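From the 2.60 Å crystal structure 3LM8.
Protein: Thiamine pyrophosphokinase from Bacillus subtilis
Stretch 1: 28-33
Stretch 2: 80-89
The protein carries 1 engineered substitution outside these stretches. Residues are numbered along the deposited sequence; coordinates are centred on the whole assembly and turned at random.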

ATOM      1  N   TRP A  28       5.351   8.039 -11.128  1.00 22.62           N
ATOM      2  CA  TRP A  28       4.346   6.995 -11.246  1.00 24.46           C
ATOM      3  C   TRP A  28       4.782   5.841 -12.146  1.00 36.43           C
ATOM      4  O   TRP A  28       5.567   6.015 -13.081  1.00 42.29           O
ATOM      5  N   ILE A  29       4.270   4.654 -11.851  1.00 38.73           N
ATOM      6  CA  ILE A  29       4.564   3.480 -12.657  1.00 39.21           C
ATOM      7  C   ILE A  29       3.295   2.655 -12.688  1.00 38.84           C
ATOM      8  O   ILE A  29       2.574   2.594 -11.694  1.00 29.04           O
ATOM      9  N   GLY A  30       3.016   2.048 -13.840  1.00 33.08           N
ATOM     10  CA  GLY A  30       1.827   1.235 -13.987  1.00 25.41           C
ATOM     11  C   GLY A  30       2.145  -0.242 -14.049  1.00 19.32           C
ATOM     12  O   GLY A  30       3.155  -0.648 -14.628  1.00 14.74           O
ATOM     13  N   VAL A  31       1.277  -1.044 -13.443  1.00 17.52           N
ATOM     14  CA  VAL A  31       1.436  -2.494 -13.403  1.00 16.11           C
ATOM     15  C   VAL A  31       0.134  -3.100 -13.899  1.00 26.83           C
ATOM     16  O   VAL A  31      -0.928  -2.792 -13.381  1.00 25.74           O
ATOM     17  N   ASP A  32       0.218  -3.945 -14.918  1.00 22.44           N
ATOM     18  CA  ASP A  32      -0.970  -4.584 -15.475  1.00 25.95           C
ATOM     19  C   ASP A  32      -1.983  -3.527 -15.887  1.00 29.10           C
ATOM     20  O   ASP A  32      -1.599  -2.429 -16.266  1.00 38.01           O
ATOM     21  N   LYS A  33      -3.271  -3.869 -15.810  1.00 23.98           N
ATOM     22  CA  LYS A  33      -4.358  -2.948 -16.162  1.00 19.35           C
ATOM     23  C   LYS A  33      -4.111  -1.582 -15.527  1.00 22.42           C
ATOM     24  O   LYS A  33      -4.600  -0.554 -16.010  1.00 20.61           O
ATOM     25  N   THR A  80       5.269 -11.860  -9.383  1.00 49.68           N
ATOM     26  CA  THR A  80       4.112 -11.105  -9.841  1.00 41.09           C
ATOM     27  C   THR A  80       4.590  -9.817 -10.512  1.00 36.53           C
ATOM     28  O   THR A  80       5.714  -9.365 -10.278  1.00 29.26           O
ATOM     29  N   ASP A  81       3.743  -9.238 -11.358  1.00 36.87           N
ATOM     30  CA  ASP A  81       4.088  -8.000 -12.042  1.00 31.52           C
ATOM     31  C   ASP A  81       4.349  -6.938 -10.981  1.00 31.76           C
ATOM     32  O   ASP A  81       5.362  -6.236 -11.012  1.00 25.87           O
ATOM     33  N   LEU A  82       3.414  -6.842 -10.039  1.00 32.95           N
ATOM     34  CA  LEU A  82       3.488  -5.894  -8.941  1.00 37.69           C
ATOM     35  C   LEU A  82       4.770  -6.163  -8.155  1.00 41.60           C
ATOM     36  O   LEU A  82       5.569  -5.257  -7.907  1.00 41.79           O
ATOM     37  N   ASP A  83       4.971  -7.422  -7.786  1.00 45.88           N
ATOM     38  CA  ASP A  83       6.150  -7.817  -7.035  1.00 42.21           C
ATOM     39  C   ASP A  83       7.426  -7.347  -7.718  1.00 37.08           C
ATOM     40  O   ASP A  83       8.385  -6.947  -7.055  1.00 35.44           O
ATOM     41  N   LEU A  84       7.430  -7.391  -9.046  1.00 28.84           N
ATOM     42  CA  LEU A  84       8.594  -6.972  -9.819  1.00 36.37           C
ATOM     43  C   LEU A  84       8.768  -5.462  -9.814  1.00 42.17           C
ATOM     44  O   LEU A  84       9.890  -4.958  -9.736  1.00 44.76           O
ATOM     45  N   ALA A  85       7.648  -4.752  -9.908  1.00 43.59           N
ATOM     46  CA  ALA A  85       7.642  -3.295  -9.914  1.00 33.47           C
ATOM     47  C   ALA A  85       8.179  -2.748  -8.594  1.00 29.35           C
ATOM     48  O   ALA A  85       8.820  -1.695  -8.559  1.00 31.40           O
ATOM     49  N   LEU A  86       7.919  -3.475  -7.510  1.00 25.68           N
ATOM     50  CA  LEU A  86       8.376  -3.055  -6.194  1.00 33.13           C
ATOM     51  C   LEU A  86       9.901  -3.075  -6.062  1.00 34.13           C
ATOM     52  O   LEU A  86      10.479  -2.182  -5.442  1.00 38.33           O
ATOM     53  N   ASP A  87      10.555  -4.079  -6.643  1.00 34.16           N
ATOM     54  CA  ASP A  87      12.017  -4.153  -6.601  1.00 40.64           C
ATOM     55  C   ASP A  87      12.614  -2.930  -7.293  1.00 33.35           C
ATOM     56  O   ASP A  87      13.584  -2.343  -6.826  1.00 33.88           O
ATOM     57  N   TRP A  88      12.029  -2.567  -8.428  1.00 24.64           N
ATOM     58  CA  TRP A  88      12.480  -1.417  -9.205  1.00 22.58           C
ATOM     59  C   TRP A  88      12.379  -0.150  -8.362  1.00 44.29           C
ATOM     60  O   TRP A  88      13.270   0.704  -8.388  1.00 52.74           O
ATOM     61  N   ALA A  89      11.280  -0.037  -7.618  1.00 44.62           N
ATOM     62  CA  ALA A  89      11.037   1.123  -6.769  1.00 31.36           C
ATOM     63  C   ALA A  89      11.899   1.138  -5.494  1.00 32.43           C
ATOM     64  O   ALA A  89      12.427   2.190  -5.118  1.00 30.84           O
TER

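A short β-strand, residues 28-31, lies nearly antiparallel to an α-helix, residues 81-89, in a small and largely apolar contact in which two strand side chains, Ile29 and Val31, rest on one side of the helix without a single hydrogen bond between the two stretches. The axes run at 157° with a closest approach of 8.8 Å, and the contact buries 287 Å² counted over both sides. Because the directions oppose, the later strand residue meets the start of the helix and the earlier one meets its farther turns: Val31 sits by Asp81, Leu82 and Ala85, whereas Ile29 reaches Ala85 and Trp88.

The alternation of the strand decides which residues take part. Ile29 and Val31 direct their CA-to-CB bonds toward the helix; Trp28 points away, its chi1 in the m well, and makes no contact. Gly30 has no side chain to contribute. On the helix, Asp81, Ala85 and Trp88, spaced four and three residues apart, point toward the strand, as does Ala89, while Asp83 and Leu86 point away.

Val31, with chi1 at 162° (t), makes the closest fit. The CA atoms of Val31 and Leu82 are 6.0 Å apart, the nearest CA pair across the stretches. Val31 CG2 lies 3.4 Å from Ala85 CB, a tight apolar contact with a side chain that is no more than a methyl group. Val31 CG1 turns to the first turn of the helix, 3.6 Å from Asp81 CB, 3.5 Å from Leu82 N and 4.2 Å from Leu82 CB. Leu82 points sideways (chi1 t, chi2 -95°, between wells); CB is its side-chain atom nearest Val31.

Ile29 adopts chi1 p and chi2 t. CD1 of Ile29 approaches Ala85, 4.1 Å from both Ala85 CB and Ala85 O, so that Ala85 is touched by both strand side chains. CG2 of Ile29 packs against the indole of Trp88, 3.9 Å from Trp88 CZ3, approaching the ring obliquely. Trp88, chi1 t and chi2 91°, thereby extends the apolar surface beyond the small alanine.

The charged side chains form no polar bond across the contact. Asp81, chi1 m, offers its CB to Val31, and its carboxylate OD2 comes within 4.4 Å of Asp32 CB; this is mere proximity, involving carbon on the Asp32 side. Asp32 points sideways just after the strand ends. Lys33 is out of reach. No water or bound group bridges the two stretches. Within the helix, Ala85 N donates to Asp81 O at 2.9 Å and Ala89 N to Ala85 O at 3.1 Å. Thr80 occupies the N-cap position, but its side chain makes no capping bond; separately, Thr80 O accepts from Leu84 N at 2.9 Å.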

ATOM      1  CB  TRP A  28       3.041   7.561 -11.792  1.00 18.11           C
ATOM      2  CG  TRP A  28       2.356   8.557 -10.923  1.00 22.37           C
ATOM      3  CD1 TRP A  28       2.557   9.901 -10.915  1.00 17.37           C
ATOM      4  CD2 TRP A  28       1.257   8.309 -10.029  1.00 25.11           C
ATOM      5  NE1 TRP A  28       1.640  10.515 -10.089  1.00 24.12           N
ATOM      6  CE2 TRP A  28       0.832   9.560  -9.532  1.00 24.27           C
ATOM      7  CE3 TRP A  28       0.588   7.151  -9.607  1.00 21.21           C
ATOM      8  CZ2 TRP A  28      -0.235   9.689  -8.635  1.00 31.35           C
ATOM      9  CZ3 TRP A  28      -0.473   7.283  -8.717  1.00 17.22           C
ATOM     10  CH2 TRP A  28      -0.874   8.542  -8.242  1.00 19.66           C
ATOM     11  CB  ILE A  29       5.717   2.623 -12.075  1.00 34.36           C
ATOM     12  CG1 ILE A  29       5.447   2.292 -10.612  1.00 37.90           C
ATOM     13  CG2 ILE A  29       7.032   3.353 -12.225  1.00 27.58           C
ATOM     14  CD1 ILE A  29       6.464   1.333 -10.019  1.00 45.07           C
ATOM     15  CB  VAL A  31       1.730  -2.984 -11.944  1.00 10.78           C
ATOM     16  CG1 VAL A  31       1.467  -4.471 -11.816  1.00  8.96           C
ATOM     17  CG2 VAL A  31       3.185  -2.670 -11.559  1.00  4.55           C
ATOM     18  CB  ASP A  32      -1.589  -5.523 -14.438  1.00 32.45           C
ATOM     19  CG  ASP A  32      -2.751  -6.338 -14.998  1.00 51.80           C
ATOM     20  OD1 ASP A  32      -2.582  -6.957 -16.077  1.00 63.11           O
ATOM     21  OD2 ASP A  32      -3.826  -6.366 -14.355  1.00 55.53           O
ATOM     22  CB  LYS A  33      -5.694  -3.492 -15.658  1.00 18.53           C
ATOM     23  CG  LYS A  33      -6.281  -4.601 -16.496  1.00 23.99           C
ATOM     24  CD  LYS A  33      -7.076  -4.026 -17.659  1.00 37.11           C
ATOM     25  CE  LYS A  33      -8.305  -3.271 -17.169  1.00 37.48           C
ATOM     26  NZ  LYS A  33      -9.006  -2.553 -18.267  1.00 39.37           N
ATOM     27  CB  THR A  80       3.180 -10.742  -8.671  1.00 52.44           C
ATOM     28  OG1 THR A  80       2.750 -11.939  -8.013  1.00 56.77           O
ATOM     29  CG2 THR A  80       1.958  -9.992  -9.180  1.00 61.23           C
ATOM     30  CB  ASP A  81       2.932  -7.555 -12.936  1.00 41.13           C
ATOM     31  CG  ASP A  81       2.498  -8.634 -13.908  1.00 62.92           C
ATOM     32  OD1 ASP A  81       3.380  -9.266 -14.525  1.00 67.05           O
ATOM     33  OD2 ASP A  81       1.275  -8.844 -14.062  1.00 67.11           O
ATOM     34  CB  LEU A  82       2.243  -6.060  -8.053  1.00 35.48           C
ATOM     35  CG  LEU A  82       1.914  -5.116  -6.884  1.00 31.08           C
ATOM     36  CD1 LEU A  82       2.433  -5.687  -5.579  1.00 31.01           C
ATOM     37  CD2 LEU A  82       2.491  -3.730  -7.161  1.00 30.03           C
ATOM     38  CB  ASP A  83       6.167  -9.333  -6.868  1.00 49.57           C
ATOM     39  CG  ASP A  83       7.468  -9.840  -6.285  1.00 54.33           C
ATOM     40  OD1 ASP A  83       7.918  -9.311  -5.245  1.00 47.43           O
ATOM     41  OD2 ASP A  83       8.038 -10.779  -6.872  1.00 62.70           O
ATOM     42  CB  LEU A  84       8.483  -7.467 -11.264  1.00 39.55           C
ATOM     43  CG  LEU A  84       9.509  -6.881 -12.243  1.00 39.29           C
ATOM     44  CD1 LEU A  84      10.920  -6.964 -11.651  1.00 45.53           C
ATOM     45  CD2 LEU A  84       9.428  -7.628 -13.570  1.00 36.28           C
ATOM     46  CB  ALA A  85       6.230  -2.789 -10.150  1.00 29.46           C
ATOM     47  CB  LEU A  86       7.740  -3.924  -5.113  1.00 33.36           C
ATOM     48  CG  LEU A  86       7.928  -3.400  -3.686  1.00 25.53           C
ATOM     49  CD1 LEU A  86       7.380  -1.974  -3.574  1.00 13.26           C
ATOM     50  CD2 LEU A  86       7.230  -4.349  -2.709  1.00 22.74           C
ATOM     51  CB  ASP A  87      12.533  -5.409  -7.312  1.00 51.73           C
ATOM     52  CG  ASP A  87      12.282  -6.678  -6.527  1.00 53.18           C
ATOM     53  OD1 ASP A  87      12.305  -6.626  -5.284  1.00 48.21           O
ATOM     54  OD2 ASP A  87      12.081  -7.735  -7.156  1.00 57.42           O
ATOM     55  CB  TRP A  88      11.607  -1.270 -10.450  1.00 27.57           C
ATOM     56  CG  TRP A  88      12.057  -0.203 -11.393  1.00 32.56           C
ATOM     57  CD1 TRP A  88      12.917  -0.344 -12.441  1.00 33.48           C
ATOM     58  CD2 TRP A  88      11.679   1.177 -11.366  1.00 46.45           C
ATOM     59  NE1 TRP A  88      13.099   0.862 -13.071  1.00 41.22           N
ATOM     60  CE2 TRP A  88      12.351   1.815 -12.430  1.00 43.17           C
ATOM     61  CE3 TRP A  88      10.840   1.936 -10.544  1.00 52.70           C
ATOM     62  CZ2 TRP A  88      12.211   3.181 -12.695  1.00 46.92           C
ATOM     63  CZ3 TRP A  88      10.702   3.296 -10.809  1.00 51.37           C
ATOM     64  CH2 TRP A  88      11.387   3.903 -11.876  1.00 49.30           C
ATOM     65  CB  ALA A  89       9.563   1.197  -6.416  1.00 21.54           C
TER